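Local coordinates for protein phosphoserine phosphatase RsbX (Bacillus subtilis, PDB 3W42) that dephosphorylates the phosphoserine of RsbS as a manganese-binding PPM-type phosphatase and so restrains sigma-B activity in the general stress response, at residues S73-C78 / Q136-H141. Numbering follows the deposited sequence.
Sequences SIIERC and QKYKTH
Tyr-138 meets Ile-75 and Glu-76 of helix 71-81, and the approach begins two residues earlier. The backbone N of Gln-136 donates to a water 3.0 Å away, which in turn donates to Glu-76 OE1 over 2.8 Å. The CB of Gln-136 also lies on one face of the Tyr-138 ring, 3.3 Å above the plane and displaced toward the rim. From Tyr-138 comes the main side-chain contact. With CG anti to its own carbonyl carbon (chi1 -61°), the ring extends to the helix, and Ile-75 CG2 covers the face opposite Gln-136. That methyl is 3.6 Å from the ring centroid and 17° off the normal, which meets the geometry of a CH-pi contact. At the ring's edge, Tyr-138 OH donates to Glu-76 OE1 at 2.7 Å, nearly along the C-O axis of the acceptor, while the carboxylate plane is turned 63° from the ring. OE1 thus accepts two bonds, and Gln-80 NE2 is hydrogen-bonded to OE2, which together restrict the carboxylate's rotation. Further along, Thr-140 OG1 is hydrogen-bonded to Glu-72 OE1, a further link to helix 71-81. The contact therefore ties a helix to the loop leading into an edge strand of the five-stranded sheet, in the alpha-beta-beta-alpha sandwich of PPM phosphatases.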
loop_
_atom_site.group_PDB
_atom_site.type_symbol
_atom_site.label_atom_id
_atom_site.label_comp_id
_atom_site.label_asym_id
_atom_site.label_seq_id
_atom_site.Cartn_x
_atom_site.Cartn_y
_atom_site.Cartn_z
ATOM N N SER A 73 0.322 13.052 9.508
ATOM C CA SER A 73 0.586 14.313 8.831
ATOM C C SER A 73 0.551 14.210 7.320
ATOM O O SER A 73 -0.025 15.047 6.634
ATOM C CB SER A 73 1.934 14.830 9.242
ATOM O OG SER A 73 2.203 16.090 8.620
ATOM N N ILE A 74 1.163 13.153 6.822
ATOM C CA ILE A 74 1.218 12.950 5.384
ATOM C C ILE A 74 -0.218 12.752 4.848
ATOM O O ILE A 74 -0.634 13.352 3.845
ATOM C CB ILE A 74 2.100 11.759 4.971
ATOM C CG1 ILE A 74 3.537 11.984 5.464
ATOM C CG2 ILE A 74 2.024 11.578 3.450
ATOM C CD1 ILE A 74 4.438 10.780 5.239
ATOM N N ILE A 75 -1.018 11.895 5.524
ATOM C CA ILE A 75 -2.346 11.609 5.015
ATOM C C ILE A 75 -3.233 12.834 5.036
ATOM O O ILE A 75 -4.083 12.982 4.163
ATOM C CB ILE A 75 -2.956 10.379 5.718
ATOM C CG1 ILE A 75 -3.979 9.734 4.735
ATOM C CG2 ILE A 75 -3.548 10.725 7.021
ATOM C CD1 ILE A 75 -4.496 8.345 5.278
ATOM N N GLU A 76 -3.022 13.735 6.015
ATOM C CA GLU A 76 -3.830 14.961 6.031
ATOM C C GLU A 76 -3.446 15.902 4.885
ATOM O O GLU A 76 -4.357 16.529 4.329
ATOM C CB GLU A 76 -3.698 15.630 7.411
ATOM C CG GLU A 76 -4.317 16.996 7.437
ATOM C CD GLU A 76 -5.792 17.092 7.087
ATOM O OE1 GLU A 76 -6.543 15.991 7.019
ATOM O OE2 GLU A 76 -6.233 18.233 6.874
ATOM N N ARG A 77 -2.183 15.979 4.524
ATOM C CA ARG A 77 -1.842 16.711 3.334
ATOM C C ARG A 77 -2.551 16.126 2.117
ATOM O O ARG A 77 -2.989 16.855 1.215
ATOM C CB ARG A 77 -0.321 16.704 3.081
ATOM C CG ARG A 77 0.491 17.448 4.110
ATOM C CD ARG A 77 1.962 17.448 3.729
ATOM N NE ARG A 77 2.819 18.115 4.681
ATOM C CZ ARG A 77 3.115 19.407 4.678
ATOM N NH1 ARG A 77 2.557 20.254 3.829
ATOM N NH2 ARG A 77 4.002 19.874 5.555
ATOM N N CYS A 78 -2.536 14.802 2.047
ATOM C CA CYS A 78 -3.239 14.105 0.968
ATOM C C CYS A 78 -4.718 14.457 0.956
ATOM O O CYS A 78 -5.272 14.794 -0.101
ATOM C CB CYS A 78 -3.071 12.611 1.088
ATOM S SG CYS A 78 -1.359 12.044 0.788
ATOM N N GLN A 136 -11.372 14.529 8.694
ATOM C CA GLN A 136 -11.171 13.114 8.994
ATOM C C GLN A 136 -10.752 13.000 10.373
ATOM O O GLN A 136 -9.949 13.807 10.832
ATOM C CB GLN A 136 -10.014 12.473 8.193
ATOM C CG GLN A 136 -10.391 12.254 6.769
ATOM C CD GLN A 136 -11.340 11.048 6.437
ATOM O OE1 GLN A 136 -11.842 10.963 5.373
ATOM N NE2 GLN A 136 -11.485 10.090 7.353
ATOM N N LYS A 137 -11.060 11.873 11.034
ATOM C CA LYS A 137 -10.530 11.502 12.359
ATOM C C LYS A 137 -9.694 10.229 12.172
ATOM O O LYS A 137 -10.148 9.100 12.157
ATOM C CB LYS A 137 -11.627 11.233 13.350
ATOM C CG LYS A 137 -12.361 12.453 13.766
ATOM C CD LYS A 137 -13.578 12.011 14.544
ATOM C CE LYS A 137 -14.115 13.071 15.445
ATOM N NZ LYS A 137 -15.001 12.418 16.446
ATOM N N TYR A 138 -8.445 10.427 11.846
ATOM C CA TYR A 138 -7.547 9.366 11.440
ATOM C C TYR A 138 -7.224 8.436 12.619
ATOM O O TYR A 138 -7.235 8.843 13.798
ATOM C CB TYR A 138 -6.236 9.999 10.952
ATOM C CG TYR A 138 -6.424 10.904 9.770
ATOM C CD1 TYR A 138 -6.850 10.388 8.592
ATOM C CD2 TYR A 138 -6.238 12.287 9.857
ATOM C CE1 TYR A 138 -6.937 11.210 7.516
ATOM C CE2 TYR A 138 -6.452 13.111 8.777
ATOM C CZ TYR A 138 -6.747 12.566 7.614
ATOM O OH TYR A 138 -6.936 13.357 6.515
ATOM N N LYS A 139 -6.906 7.217 12.277
ATOM C CA LYS A 139 -6.434 6.211 13.206
ATOM C C LYS A 139 -4.998 5.853 12.783
ATOM O O LYS A 139 -4.797 5.521 11.612
ATOM C CB LYS A 139 -7.408 5.010 13.197
ATOM C CG LYS A 139 -6.971 3.802 13.787
ATOM C CD LYS A 139 -6.712 4.021 15.248
ATOM C CE LYS A 139 -6.244 2.707 15.904
ATOM N NZ LYS A 139 -6.079 2.826 17.382
ATOM N N THR A 140 -4.016 6.061 13.579
ATOM C CA THR A 140 -2.695 5.616 13.285
ATOM C C THR A 140 -2.346 4.434 14.134
ATOM O O THR A 140 -2.507 4.469 15.377
ATOM C CB THR A 140 -1.692 6.754 13.486
ATOM O OG1 THR A 140 -1.995 7.794 12.559
ATOM C CG2 THR A 140 -0.232 6.216 13.275
ATOM N N HIS A 141 -1.800 3.401 13.537
ATOM C CA HIS A 141 -1.303 2.206 14.261
ATOM C C HIS A 141 0.189 2.273 14.333
ATOM O O HIS A 141 0.880 2.580 13.356
ATOM C CB HIS A 141 -1.694 0.892 13.541
ATOM C CG HIS A 141 -1.376 -0.405 14.265
ATOM N ND1 HIS A 141 -2.179 -0.860 15.272
ATOM C CD2 HIS A 141 -0.402 -1.345 14.097
ATOM C CE1 HIS A 141 -1.705 -2.013 15.720
ATOM N NE2 HIS A 141 -0.654 -2.349 15.006
HETATM O O HOH W 1 -8.873 16.179 8.604
#